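PDB 5ZWX: DUF724 domain-containing protein 6-like from Raphanus sativus, which binds the heterochromatic histone mark H3K9me2 through its AGD12 Agenet cassette and probably links that mark to DNA methylation. Local coordinates for residues A[53-58]-A[66-71]; A[33-38]-A[105-110]; A[19-24]-A[76-81]; A[98-103]-A[140-145]. All blocks are in the same frame, centred on the assembly; numbering follows the deposited sequence.

Contact 1: residues A[53-58]-A[66-71]; sequences VEYTTL and KRLREV
L68 lies alongside Y55 with its CD2 methyl over one face of the phenol ring, 4.3 Å from the ring centroid and 27° off the normal, which makes a CH-pi contact. The two chains point the same way, L68 with CG anti to the backbone N and Y55 with CG anti to its carbonyl carbon. At the rim of the same ring, Y55 OH donates to E70 OE1 at 2.8 Å, meeting that oxygen from above the carboxylate plane. Ring and carboxylate stand nearly perpendicular, at 87°. The other oxygen, E70 OE2, forms a salt bridge to a basic side chain of the bound peptide, so one glutamate joins the phenol to the ligand; Y55, L58 and L68 also pack on peptide side chains.

Beneath this face runs an antiparallel ladder of the Agenet domain, an SH3-clan barrel. V53 and E70 form a hydrogen-bonded pair, with V53 N to E70 O at 2.9 Å, and Y55 N reaches L68 O at 2.9 Å along nearly the carbonyl axis. The chain then turns a corner at T56 and T57, yet 67-71 keeps hold beyond it: L68 N donates to L58 O at 2.9 Å. One strand thus spans both sides of the bend.

On the reverse face, E54 stretches out with CG anti to its backbone N and puts OE2 in the guanidinium plane of R69. The salt bridge from R69 NE to E54 OE2 is 3.1 Å long and nearly straight at 166°. R67, also extended, carries its guanidinium alongside the corner, where T56 O sits over one of its faces.

Contact 2: residues A[33-38]-A[105-110]; sequences WYMGKV and DGWWEG
D105 O is gripped by two donors: water 2, which gives it a hydrogen at 2.7 Å, and T57 OG1, from the corner that follows strand 51-55. The same water accepts from M35 N at 2.9 Å and so bridges the two strands just past the point where their direct pairing stops. D105 OD2 has its partner outside both segments, in a salt bridge to a basic side chain of the bound peptide.

Direct pairing is brief. W33 and W107 form one antiparallel hydrogen-bonded pair, W33 N to W107 O at 2.8 Å and W107 N to W33 O at 2.9 Å, both donors lying in the carbonyl planes. This single bridge stitches strand 32-40 of the first Agenet module to strand 106-116, consistent with a tandem cassette whose halves share a sheet. Both indoles project from one side of it, where W33 meets R78 and W107 meets R140 in cation-pi contacts. The selenomethionine M35, bent at chi2 and chi3, brings its CE methyl to the edge of the W107 ring, 3.7 Å from W107 CD1.

On the other side G106, having no side chain, lets its CA settle over a face of the Y34 ring, 3.5 Å from the centroid and 16° off the normal. Y34 CE1 also touches W108 CZ2, with the phenol and indole planes at 90°. Y34 OH is held chiefly by S104 O, while the approach of W108 NE1 at 3.4 Å is a weak bond. Y34 and W108 pack on the peptide, W108 on its modified side chain, presumably the methylated lysine.

Contact 3: residues A[19-24]-A[76-81]; sequences AVEISS and QLRPPA
The tight half of this contact is built round the buried carboxylate of E21, whereas the A19-P80 end is exposed and held by little more than A19 CB against P80 CG at 3.9 Å and the approach of A19 O to P80 CD. R78 meets E21 side-on: NE at 3.0 Å and NH2 at 2.9 Å both donate to E21 OE1, which lies near the guanidinium plane. To NH2 the oxygen offers its syn lone pair; NE comes in from above the carboxylate plane. R78 gets there with CG in the crowded position between backbone N and carbonyl carbon (chi1 69°), followed by an extended chain. E21 OE2 is held too, by A81 N at 2.9 Å and by a salt bridge from R140 NH1. With such company the carboxylate is probably ionised. R78 NH1 is occupied by R143 O, which, with the two bonds to E21, helps fix the rotation of the guanidinium.

These groups sit on one face of a short antiparallel bridge in the SH3-like Agenet barrel. Strand 19-22 pairs with 77-78 through a hydrogen-bonded E21-R78 pair, E21 N to R78 O being 2.9 Å. The opposite face turns inward: I22 and L77 lie side by side, I22 CG1 3.8 Å from L77 CD2, against V53 of strand 51-55, which pairs with neither of these strands.

At the Q76 end the pairing continues in polar form. Q76 O accepts from both S23 N and S23 OG, the hydroxyl at 2.9 Å from above the carbonyl plane. The extended Q76 side chain returns the bond, its NE2 donating to S23 O at 2.8 Å.

Contact 4: residues A[98-103]-A[140-145]; sequences DVDAFY and RFHREW
H142 sets its ring with CG anti to the backbone N (chi1 -176°), and R140, two residues earlier, holds CG in the crowded position between N and the carbonyl carbon (chi1 66°); both side chains thereby converge on D100. The aspartate is shared out oxygen by oxygen. H142 ND1 donates to D100 OD1 at 2.6 Å along the syn lone pair, with OD1 at the edge of the imidazole and the carboxylate turned 82° to it. R140 NE takes the anti lone pair of D100 OD2 at 2.8 Å in a salt bridge, to which NH2 adds a weak bond. Water 3 also donates to OD2, at 2.7 Å, so the buried carboxylate is well satisfied.

The backbone below is antiparallel: D100 and R140 form a hydrogen-bonded pair, D100 N reaching R140 O at 2.9 Å, and the neighbouring V99-F141 pair is non-hydrogen-bonded. H142 N still bonds to D98 O, from above the carbonyl plane. Strand 139-146 is then interrupted, and at the interruption water 3, already bonded to D100 OD2, accepts from R143 N at 3.0 Å and ties the two strands together. The ladder belongs to the second half of the cassette, consistent with a second SH3-like Agenet module, and the chain just past the ladder runs on alongside the first module.

A second carboxylate engages the histidine. H142 NE2 donates to E144 OE2 at 2.7 Å, almost in the ring plane. With both nitrogens acting as donors between two acids, the imidazole is probably doubly protonated and positively charged.

How the contacts relate
Contacts 1 and 3 lie within the first Agenet module, contact 4 in what is probably a second, and contact 2 is a strand bridge between them, its centre about 7 Å from that of contact 3 and 10 Å from that of contact 4. Contacts 3 and 4 meet directly: E21 OE2 and R140 NH1 form a 2.9 Å salt bridge, which chains the R78-E21 and R140-D100 pairs into one charged network flanked by W33 and W107. Contacts 1 and 4 stay apart, their centres about 21 Å from each other. The bound peptide touches contacts 1, 2 and 4: its basic side chains meet E70 and D105, and its modified one packs on W108 and Y103.

Contact 1: residues A[53-58]-A[66-71]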
# COMPACT_ATOMS: atom_id res chain seq x y z
N VAL A 53 -7.74 -9.21 -7.81
CA VAL A 53 -8.05 -8.29 -6.71
C VAL A 53 -8.91 -7.15 -7.22
O VAL A 53 -8.92 -6.85 -8.42
CB VAL A 53 -6.78 -7.68 -6.04
CG1 VAL A 53 -5.92 -8.78 -5.41
CG2 VAL A 53 -5.95 -6.83 -7.03
N GLU A 54 -9.66 -6.56 -6.29
CA GLU A 54 -10.44 -5.36 -6.56
C GLU A 54 -9.93 -4.22 -5.71
O GLU A 54 -9.81 -4.37 -4.50
CB GLU A 54 -11.92 -5.60 -6.25
CG GLU A 54 -12.79 -4.37 -6.43
CD GLU A 54 -14.25 -4.66 -6.16
OE1 GLU A 54 -14.68 -4.48 -5.00
OE2 GLU A 54 -14.95 -5.09 -7.10
N TYR A 55 -9.62 -3.08 -6.34
CA TYR A 55 -9.13 -1.93 -5.59
C TYR A 55 -10.26 -1.24 -4.85
O TYR A 55 -11.38 -1.19 -5.34
CB TYR A 55 -8.44 -0.92 -6.51
CG TYR A 55 -7.13 -1.42 -7.08
CD1 TYR A 55 -7.10 -2.43 -8.03
CD2 TYR A 55 -5.93 -0.89 -6.65
CE1 TYR A 55 -5.90 -2.88 -8.54
CE2 TYR A 55 -4.73 -1.33 -7.16
CZ TYR A 55 -4.72 -2.32 -8.11
OH TYR A 55 -3.51 -2.74 -8.60
N THR A 56 -9.94 -0.69 -3.68
CA THR A 56 -10.92 0.04 -2.89
C THR A 56 -11.05 1.48 -3.38
O THR A 56 -12.14 2.05 -3.35
CB THR A 56 -10.53 0.05 -1.39
OG1 THR A 56 -10.48 -1.30 -0.91
CG2 THR A 56 -11.56 0.82 -0.57
N THR A 57 -9.95 2.07 -3.85
CA THR A 57 -9.98 3.51 -4.18
C THR A 57 -9.61 3.85 -5.63
O THR A 57 -9.57 5.03 -6.01
CB THR A 57 -9.02 4.30 -3.28
OG1 THR A 57 -7.67 3.95 -3.62
CG2 THR A 57 -9.27 4.01 -1.80
N LEU A 58 -9.32 2.84 -6.44
CA LEU A 58 -9.07 3.05 -7.87
C LEU A 58 -10.21 2.45 -8.66
O LEU A 58 -10.70 1.36 -8.32
CB LEU A 58 -7.74 2.42 -8.32
CG LEU A 58 -6.43 2.95 -7.73
CD1 LEU A 58 -5.25 2.23 -8.39
CD2 LEU A 58 -6.32 4.45 -7.92
N LYS A 66 -17.29 1.59 -11.64
CA LYS A 66 -16.75 0.25 -11.37
C LYS A 66 -15.35 0.30 -10.74
O LYS A 66 -14.42 0.85 -11.32
CB LYS A 66 -16.69 -0.57 -12.67
CG LYS A 66 -16.62 0.28 -13.95
CD LYS A 66 -16.42 -0.58 -15.19
CE LYS A 66 -16.14 0.28 -16.43
NZ LYS A 66 -17.40 0.79 -17.05
N ARG A 67 -15.20 -0.30 -9.56
CA ARG A 67 -13.88 -0.37 -8.95
C ARG A 67 -12.96 -1.19 -9.84
O ARG A 67 -13.38 -2.16 -10.47
CB ARG A 67 -13.96 -0.96 -7.55
CG ARG A 67 -14.63 -0.03 -6.58
CD ARG A 67 -14.57 -0.54 -5.15
NE ARG A 67 -15.09 0.46 -4.23
CZ ARG A 67 -15.23 0.29 -2.92
NH1 ARG A 67 -14.88 -0.86 -2.36
NH2 ARG A 67 -15.71 1.27 -2.18
N LEU A 68 -11.70 -0.78 -9.92
CA LEU A 68 -10.74 -1.44 -10.79
C LEU A 68 -10.49 -2.87 -10.30
O LEU A 68 -10.32 -3.10 -9.11
CB LEU A 68 -9.42 -0.66 -10.82
CG LEU A 68 -8.30 -1.29 -11.64
CD1 LEU A 68 -8.72 -1.40 -13.10
CD2 LEU A 68 -6.99 -0.53 -11.49
N ARG A 69 -10.46 -3.82 -11.23
CA ARG A 69 -10.04 -5.18 -10.88
C ARG A 69 -8.83 -5.54 -11.73
O ARG A 69 -8.74 -5.14 -12.89
CB ARG A 69 -11.17 -6.18 -11.10
CG ARG A 69 -12.35 -6.00 -10.15
CD ARG A 69 -13.39 -7.08 -10.41
NE ARG A 69 -14.38 -7.18 -9.34
CZ ARG A 69 -15.15 -8.25 -9.14
NH1 ARG A 69 -15.04 -9.30 -9.95
NH2 ARG A 69 -16.01 -8.27 -8.13
N GLU A 70 -7.91 -6.29 -11.14
CA GLU A 70 -6.69 -6.70 -11.83
C GLU A 70 -6.30 -8.11 -11.44
O GLU A 70 -6.52 -8.49 -10.30
CB GLU A 70 -5.53 -5.77 -11.50
CG GLU A 70 -5.51 -4.52 -12.35
CD GLU A 70 -4.29 -3.69 -12.12
OE1 GLU A 70 -3.56 -3.95 -11.15
OE2 GLU A 70 -4.06 -2.76 -12.93
N VAL A 71 -5.74 -8.85 -12.39
CA VAL A 71 -5.09 -10.14 -12.10
C VAL A 71 -3.63 -9.83 -11.75
O VAL A 71 -2.94 -9.17 -12.52
CB VAL A 71 -5.19 -11.10 -13.30
CG1 VAL A 71 -4.43 -12.41 -13.03
CG2 VAL A 71 -6.67 -11.39 -13.60

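Contact 2: residues A[33-38]-A[105-110]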
# COMPACT_ATOMS: atom_id res chain seq x y z
N TRP A 33 1.45 1.30 -2.11
CA TRP A 33 0.55 0.23 -1.66
C TRP A 33 -0.88 0.80 -1.76
O TRP A 33 -1.19 1.81 -1.12
CB TRP A 33 0.89 -0.19 -0.23
CG TRP A 33 2.20 -0.93 -0.13
CD1 TRP A 33 3.41 -0.43 0.26
CD2 TRP A 33 2.42 -2.31 -0.46
NE1 TRP A 33 4.37 -1.43 0.20
CE2 TRP A 33 3.79 -2.59 -0.24
CE3 TRP A 33 1.60 -3.34 -0.93
CZ2 TRP A 33 4.34 -3.87 -0.46
CZ3 TRP A 33 2.15 -4.62 -1.13
CH2 TRP A 33 3.51 -4.86 -0.91
N TYR A 34 -1.72 0.18 -2.58
CA TYR A 34 -3.14 0.54 -2.69
C TYR A 34 -4.03 -0.48 -2.00
O TYR A 34 -3.78 -1.68 -2.13
CB TYR A 34 -3.53 0.71 -4.16
CG TYR A 34 -3.19 2.14 -4.60
CD1 TYR A 34 -1.87 2.52 -4.84
CD2 TYR A 34 -4.18 3.13 -4.70
CE1 TYR A 34 -1.54 3.87 -5.19
CE2 TYR A 34 -3.86 4.46 -5.06
CZ TYR A 34 -2.54 4.81 -5.30
OH TYR A 34 -2.20 6.12 -5.63
N MSE A 35 -5.03 -0.03 -1.25
CA MSE A 35 -5.88 -0.97 -0.50
C MSE A 35 -6.84 -1.69 -1.43
O MSE A 35 -7.31 -1.11 -2.41
CB MSE A 35 -6.67 -0.24 0.60
CG MSE A 35 -5.82 0.66 1.48
SE MSE A 35 -4.34 -0.28 2.41
CE MSE A 35 -2.87 0.01 1.12
N GLY A 36 -7.12 -2.96 -1.15
CA GLY A 36 -8.12 -3.66 -1.94
C GLY A 36 -8.58 -4.94 -1.28
O GLY A 36 -8.36 -5.14 -0.09
N LYS A 37 -9.26 -5.79 -2.04
CA LYS A 37 -9.69 -7.08 -1.50
C LYS A 37 -9.49 -8.19 -2.52
O LYS A 37 -9.51 -7.95 -3.73
CB LYS A 37 -11.15 -6.99 -1.06
CG LYS A 37 -12.14 -6.81 -2.20
CD LYS A 37 -13.55 -7.25 -1.77
CE LYS A 37 -14.39 -7.68 -2.97
NZ LYS A 37 -15.64 -6.89 -3.14
N VAL A 38 -9.30 -9.41 -2.05
CA VAL A 38 -9.14 -10.53 -2.95
C VAL A 38 -10.48 -10.95 -3.53
O VAL A 38 -11.45 -11.17 -2.79
CB VAL A 38 -8.49 -11.73 -2.24
CG1 VAL A 38 -8.42 -12.93 -3.19
CG2 VAL A 38 -7.10 -11.34 -1.70
N ASP A 105 -4.85 8.69 -2.99
CA ASP A 105 -5.70 7.65 -2.46
C ASP A 105 -4.98 6.31 -2.30
O ASP A 105 -5.64 5.26 -2.14
CB ASP A 105 -6.96 7.49 -3.33
CG ASP A 105 -7.82 8.76 -3.34
OD1 ASP A 105 -8.40 9.11 -2.28
OD2 ASP A 105 -7.91 9.40 -4.39
N GLY A 106 -3.64 6.34 -2.27
CA GLY A 106 -2.88 5.16 -1.82
C GLY A 106 -1.73 5.59 -0.91
O GLY A 106 -1.55 6.80 -0.63
N TRP A 107 -0.97 4.62 -0.43
CA TRP A 107 0.17 4.87 0.45
C TRP A 107 1.49 4.80 -0.29
O TRP A 107 1.79 3.80 -0.95
CB TRP A 107 0.18 3.85 1.62
CG TRP A 107 -0.98 4.03 2.57
CD1 TRP A 107 -2.16 3.34 2.57
CD2 TRP A 107 -1.06 4.95 3.66
NE1 TRP A 107 -2.96 3.77 3.60
CE2 TRP A 107 -2.31 4.76 4.28
CE3 TRP A 107 -0.19 5.94 4.16
CZ2 TRP A 107 -2.72 5.51 5.40
CZ3 TRP A 107 -0.60 6.67 5.27
CH2 TRP A 107 -1.86 6.46 5.87
N TRP A 108 2.31 5.84 -0.17
CA TRP A 108 3.58 5.90 -0.90
C TRP A 108 4.74 6.00 0.07
O TRP A 108 4.76 6.89 0.93
CB TRP A 108 3.59 7.14 -1.87
CG TRP A 108 2.50 7.07 -2.89
CD1 TRP A 108 1.17 7.33 -2.69
CD2 TRP A 108 2.64 6.70 -4.29
NE1 TRP A 108 0.49 7.15 -3.88
CE2 TRP A 108 1.36 6.75 -4.86
CE3 TRP A 108 3.72 6.32 -5.09
CZ2 TRP A 108 1.12 6.44 -6.22
CZ3 TRP A 108 3.50 6.03 -6.44
CH2 TRP A 108 2.20 6.09 -6.98
N GLU A 109 5.70 5.10 -0.06
CA GLU A 109 6.85 5.08 0.85
C GLU A 109 7.81 6.25 0.61
O GLU A 109 8.24 6.47 -0.52
CB GLU A 109 7.62 3.78 0.70
CG GLU A 109 8.89 3.75 1.50
CD GLU A 109 9.49 2.35 1.56
OE1 GLU A 109 9.12 1.51 0.70
OE2 GLU A 109 10.31 2.10 2.48
N GLY A 110 8.22 6.93 1.67
CA GLY A 110 9.25 7.94 1.61
C GLY A 110 9.99 8.08 2.93
O GLY A 110 9.78 7.28 3.86
O HOH W 1 6.83 0.33 -0.18
O HOH W 2 -5.73 2.80 -1.11

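Contact 3: residues A[19-24]-A[76-81]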
# COMPACT_ATOMS: atom_id res chain seq x y z
N ALA A 19 -9.00 -8.67 2.84
CA ALA A 19 -8.47 -7.33 2.61
C ALA A 19 -6.97 -7.47 2.41
O ALA A 19 -6.33 -8.28 3.07
CB ALA A 19 -8.78 -6.42 3.77
N VAL A 20 -6.41 -6.68 1.50
CA VAL A 20 -4.98 -6.75 1.20
C VAL A 20 -4.46 -5.34 0.83
O VAL A 20 -5.25 -4.45 0.58
CB VAL A 20 -4.68 -7.70 0.01
CG1 VAL A 20 -4.93 -9.16 0.39
CG2 VAL A 20 -5.53 -7.31 -1.21
N GLU A 21 -3.14 -5.21 0.81
CA GLU A 21 -2.49 -4.08 0.18
C GLU A 21 -1.83 -4.60 -1.10
O GLU A 21 -1.30 -5.73 -1.15
CB GLU A 21 -1.48 -3.42 1.12
CG GLU A 21 -2.14 -3.01 2.44
CD GLU A 21 -1.29 -2.11 3.32
OE1 GLU A 21 -0.09 -1.94 3.04
OE2 GLU A 21 -1.83 -1.61 4.33
N ILE A 22 -1.87 -3.77 -2.13
CA ILE A 22 -1.50 -4.19 -3.47
C ILE A 22 -0.37 -3.33 -3.96
O ILE A 22 -0.47 -2.06 -3.96
CB ILE A 22 -2.69 -4.04 -4.45
CG1 ILE A 22 -3.93 -4.74 -3.88
CG2 ILE A 22 -2.28 -4.45 -5.88
CD1 ILE A 22 -5.24 -4.30 -4.45
N SER A 23 0.72 -3.97 -4.38
CA SER A 23 1.81 -3.21 -4.99
C SER A 23 1.82 -3.48 -6.50
O SER A 23 1.30 -4.47 -6.95
CB SER A 23 3.16 -3.56 -4.36
OG SER A 23 3.35 -4.97 -4.36
N SER A 24 2.37 -2.56 -7.27
CA SER A 24 2.39 -2.70 -8.72
C SER A 24 3.81 -2.81 -9.22
O SER A 24 4.76 -2.38 -8.55
CB SER A 24 1.69 -1.52 -9.39
OG SER A 24 1.95 -1.47 -10.78
N GLN A 76 2.72 -9.63 -5.27
CA GLN A 76 2.30 -8.21 -5.26
C GLN A 76 1.42 -7.87 -4.05
O GLN A 76 1.11 -6.71 -3.81
CB GLN A 76 1.55 -7.87 -6.54
CG GLN A 76 2.42 -7.84 -7.75
CD GLN A 76 1.63 -7.50 -9.00
OE1 GLN A 76 1.39 -8.37 -9.82
NE2 GLN A 76 1.21 -6.24 -9.13
N LEU A 77 1.03 -8.89 -3.28
CA LEU A 77 0.04 -8.68 -2.22
C LEU A 77 0.64 -8.85 -0.84
O LEU A 77 1.55 -9.66 -0.66
CB LEU A 77 -1.12 -9.68 -2.38
CG LEU A 77 -1.83 -9.61 -3.74
CD1 LEU A 77 -2.99 -10.62 -3.84
CD2 LEU A 77 -2.33 -8.17 -3.98
N ARG A 78 0.12 -8.09 0.12
CA ARG A 78 0.44 -8.34 1.53
C ARG A 78 -0.79 -8.04 2.37
O ARG A 78 -1.76 -7.50 1.85
CB ARG A 78 1.63 -7.52 1.98
CG ARG A 78 1.32 -5.98 2.05
CD ARG A 78 2.58 -5.18 2.34
NE ARG A 78 2.21 -3.84 2.86
CZ ARG A 78 3.08 -3.00 3.43
NH1 ARG A 78 4.36 -3.33 3.53
NH2 ARG A 78 2.65 -1.84 3.91
N PRO A 79 -0.81 -8.46 3.65
CA PRO A 79 -2.02 -8.17 4.40
C PRO A 79 -2.08 -6.67 4.71
O PRO A 79 -1.04 -6.03 4.55
CB PRO A 79 -1.86 -9.01 5.70
CG PRO A 79 -0.73 -9.94 5.44
CD PRO A 79 0.16 -9.22 4.46
N PRO A 80 -3.23 -6.15 5.14
CA PRO A 80 -3.30 -4.78 5.67
C PRO A 80 -2.23 -4.54 6.72
O PRO A 80 -1.98 -5.39 7.55
CB PRO A 80 -4.69 -4.72 6.31
CG PRO A 80 -5.46 -5.78 5.63
CD PRO A 80 -4.50 -6.87 5.36
N ALA A 81 -1.60 -3.39 6.66
CA ALA A 81 -0.59 -3.02 7.63
C ALA A 81 -1.17 -3.13 9.05
O ALA A 81 -2.37 -2.91 9.26
CB ALA A 81 -0.09 -1.58 7.35

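Contact 4: residues A[98-103]-A[140-145]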
# COMPACT_ATOMS: atom_id res chain seq x y z
N ASP A 98 11.28 6.12 8.16
CA ASP A 98 10.65 5.60 6.95
C ASP A 98 9.15 5.59 7.15
O ASP A 98 8.66 5.01 8.11
CB ASP A 98 11.14 4.18 6.63
CG ASP A 98 12.52 4.18 6.00
OD1 ASP A 98 12.96 5.27 5.55
OD2 ASP A 98 13.16 3.12 5.96
N VAL A 99 8.44 6.29 6.27
CA VAL A 99 7.00 6.45 6.42
C VAL A 99 6.31 6.12 5.10
O VAL A 99 6.96 6.07 4.06
CB VAL A 99 6.60 7.89 6.85
CG1 VAL A 99 7.13 8.17 8.29
CG2 VAL A 99 7.13 8.93 5.85
N ASP A 100 5.01 5.87 5.15
CA ASP A 100 4.20 5.96 3.93
C ASP A 100 3.30 7.18 4.09
O ASP A 100 2.77 7.42 5.17
CB ASP A 100 3.32 4.74 3.69
CG ASP A 100 4.08 3.44 3.75
OD1 ASP A 100 5.29 3.41 3.40
OD2 ASP A 100 3.46 2.43 4.17
N ALA A 101 3.13 7.93 3.00
CA ALA A 101 2.25 9.09 2.97
C ALA A 101 1.00 8.79 2.14
O ALA A 101 1.09 8.20 1.05
CB ALA A 101 2.99 10.30 2.38
N PHE A 102 -0.16 9.17 2.64
CA PHE A 102 -1.39 8.98 1.87
C PHE A 102 -1.54 10.03 0.80
O PHE A 102 -1.67 11.23 1.09
CB PHE A 102 -2.61 8.98 2.76
CG PHE A 102 -3.79 8.30 2.15
CD1 PHE A 102 -3.77 6.91 1.92
CD2 PHE A 102 -4.92 9.02 1.81
CE1 PHE A 102 -4.87 6.28 1.36
CE2 PHE A 102 -6.02 8.39 1.24
CZ PHE A 102 -5.99 7.01 1.03
N TYR A 103 -1.54 9.60 -0.46
CA TYR A 103 -1.44 10.59 -1.58
C TYR A 103 -2.08 9.93 -2.78
O TYR A 103 -1.89 8.70 -2.98
CB TYR A 103 0.03 10.90 -1.83
CG TYR A 103 0.33 11.98 -2.82
CD1 TYR A 103 0.48 11.69 -4.17
CD2 TYR A 103 0.52 13.29 -2.38
CE1 TYR A 103 0.75 12.73 -5.09
CE2 TYR A 103 0.80 14.30 -3.25
CZ TYR A 103 0.92 14.02 -4.61
OH TYR A 103 1.22 15.06 -5.43
N ARG A 140 1.96 7.09 7.93
CA ARG A 140 2.05 5.93 8.82
C ARG A 140 3.51 5.44 8.86
O ARG A 140 4.25 5.60 7.92
CB ARG A 140 1.10 4.82 8.36
CG ARG A 140 1.49 4.20 7.01
CD ARG A 140 0.45 3.12 6.53
NE ARG A 140 0.89 2.42 5.30
CZ ARG A 140 0.23 1.40 4.73
NH1 ARG A 140 -0.92 0.96 5.23
NH2 ARG A 140 0.73 0.83 3.63
N PHE A 141 3.93 4.80 9.94
CA PHE A 141 5.28 4.27 9.97
C PHE A 141 5.31 3.12 9.01
O PHE A 141 4.35 2.36 8.95
CB PHE A 141 5.69 3.86 11.40
CG PHE A 141 5.93 5.03 12.28
CD1 PHE A 141 7.08 5.79 12.13
CD2 PHE A 141 5.00 5.41 13.24
CE1 PHE A 141 7.30 6.90 12.94
CE2 PHE A 141 5.22 6.49 14.05
CZ PHE A 141 6.37 7.25 13.90
N HIS A 142 6.37 3.06 8.21
CA HIS A 142 6.50 2.03 7.19
C HIS A 142 6.80 0.67 7.82
O HIS A 142 7.58 0.61 8.77
CB HIS A 142 7.61 2.37 6.20
CG HIS A 142 7.71 1.40 5.07
ND1 HIS A 142 6.86 1.42 3.99
CD2 HIS A 142 8.52 0.32 4.89
CE1 HIS A 142 7.15 0.44 3.17
NE2 HIS A 142 8.16 -0.26 3.69
N ARG A 143 6.19 -0.38 7.30
CA ARG A 143 6.48 -1.75 7.74
C ARG A 143 6.64 -2.64 6.53
O ARG A 143 6.11 -2.32 5.45
CB ARG A 143 5.37 -2.29 8.64
CG ARG A 143 5.18 -1.54 9.95
CD ARG A 143 5.02 -2.53 11.12
NE ARG A 143 4.25 -1.92 12.20
CZ ARG A 143 3.94 -2.51 13.35
NH1 ARG A 143 4.35 -3.76 13.60
NH2 ARG A 143 3.23 -1.86 14.25
N GLU A 144 7.33 -3.78 6.69
CA GLU A 144 7.52 -4.68 5.56
C GLU A 144 6.96 -6.02 5.94
O GLU A 144 7.03 -6.41 7.09
CB GLU A 144 8.99 -4.81 5.15
CG GLU A 144 9.57 -3.58 4.43
CD GLU A 144 9.12 -3.42 2.97
OE1 GLU A 144 8.56 -4.35 2.36
OE2 GLU A 144 9.36 -2.35 2.42
N TRP A 145 6.34 -6.68 4.98
CA TRP A 145 5.81 -8.03 5.17
C TRP A 145 6.83 -9.00 4.62
O TRP A 145 7.04 -9.10 3.43
CB TRP A 145 4.46 -8.15 4.48
CG TRP A 145 3.90 -9.50 4.41
CD1 TRP A 145 3.86 -10.32 3.33
CD2 TRP A 145 3.26 -10.20 5.49
NE1 TRP A 145 3.25 -11.52 3.67
CE2 TRP A 145 2.85 -11.45 4.98
CE3 TRP A 145 2.98 -9.88 6.81
CZ2 TRP A 145 2.20 -12.40 5.78
CZ3 TRP A 145 2.33 -10.82 7.60
CH2 TRP A 145 1.94 -12.06 7.08
O HOH W 3 3.81 0.14 5.47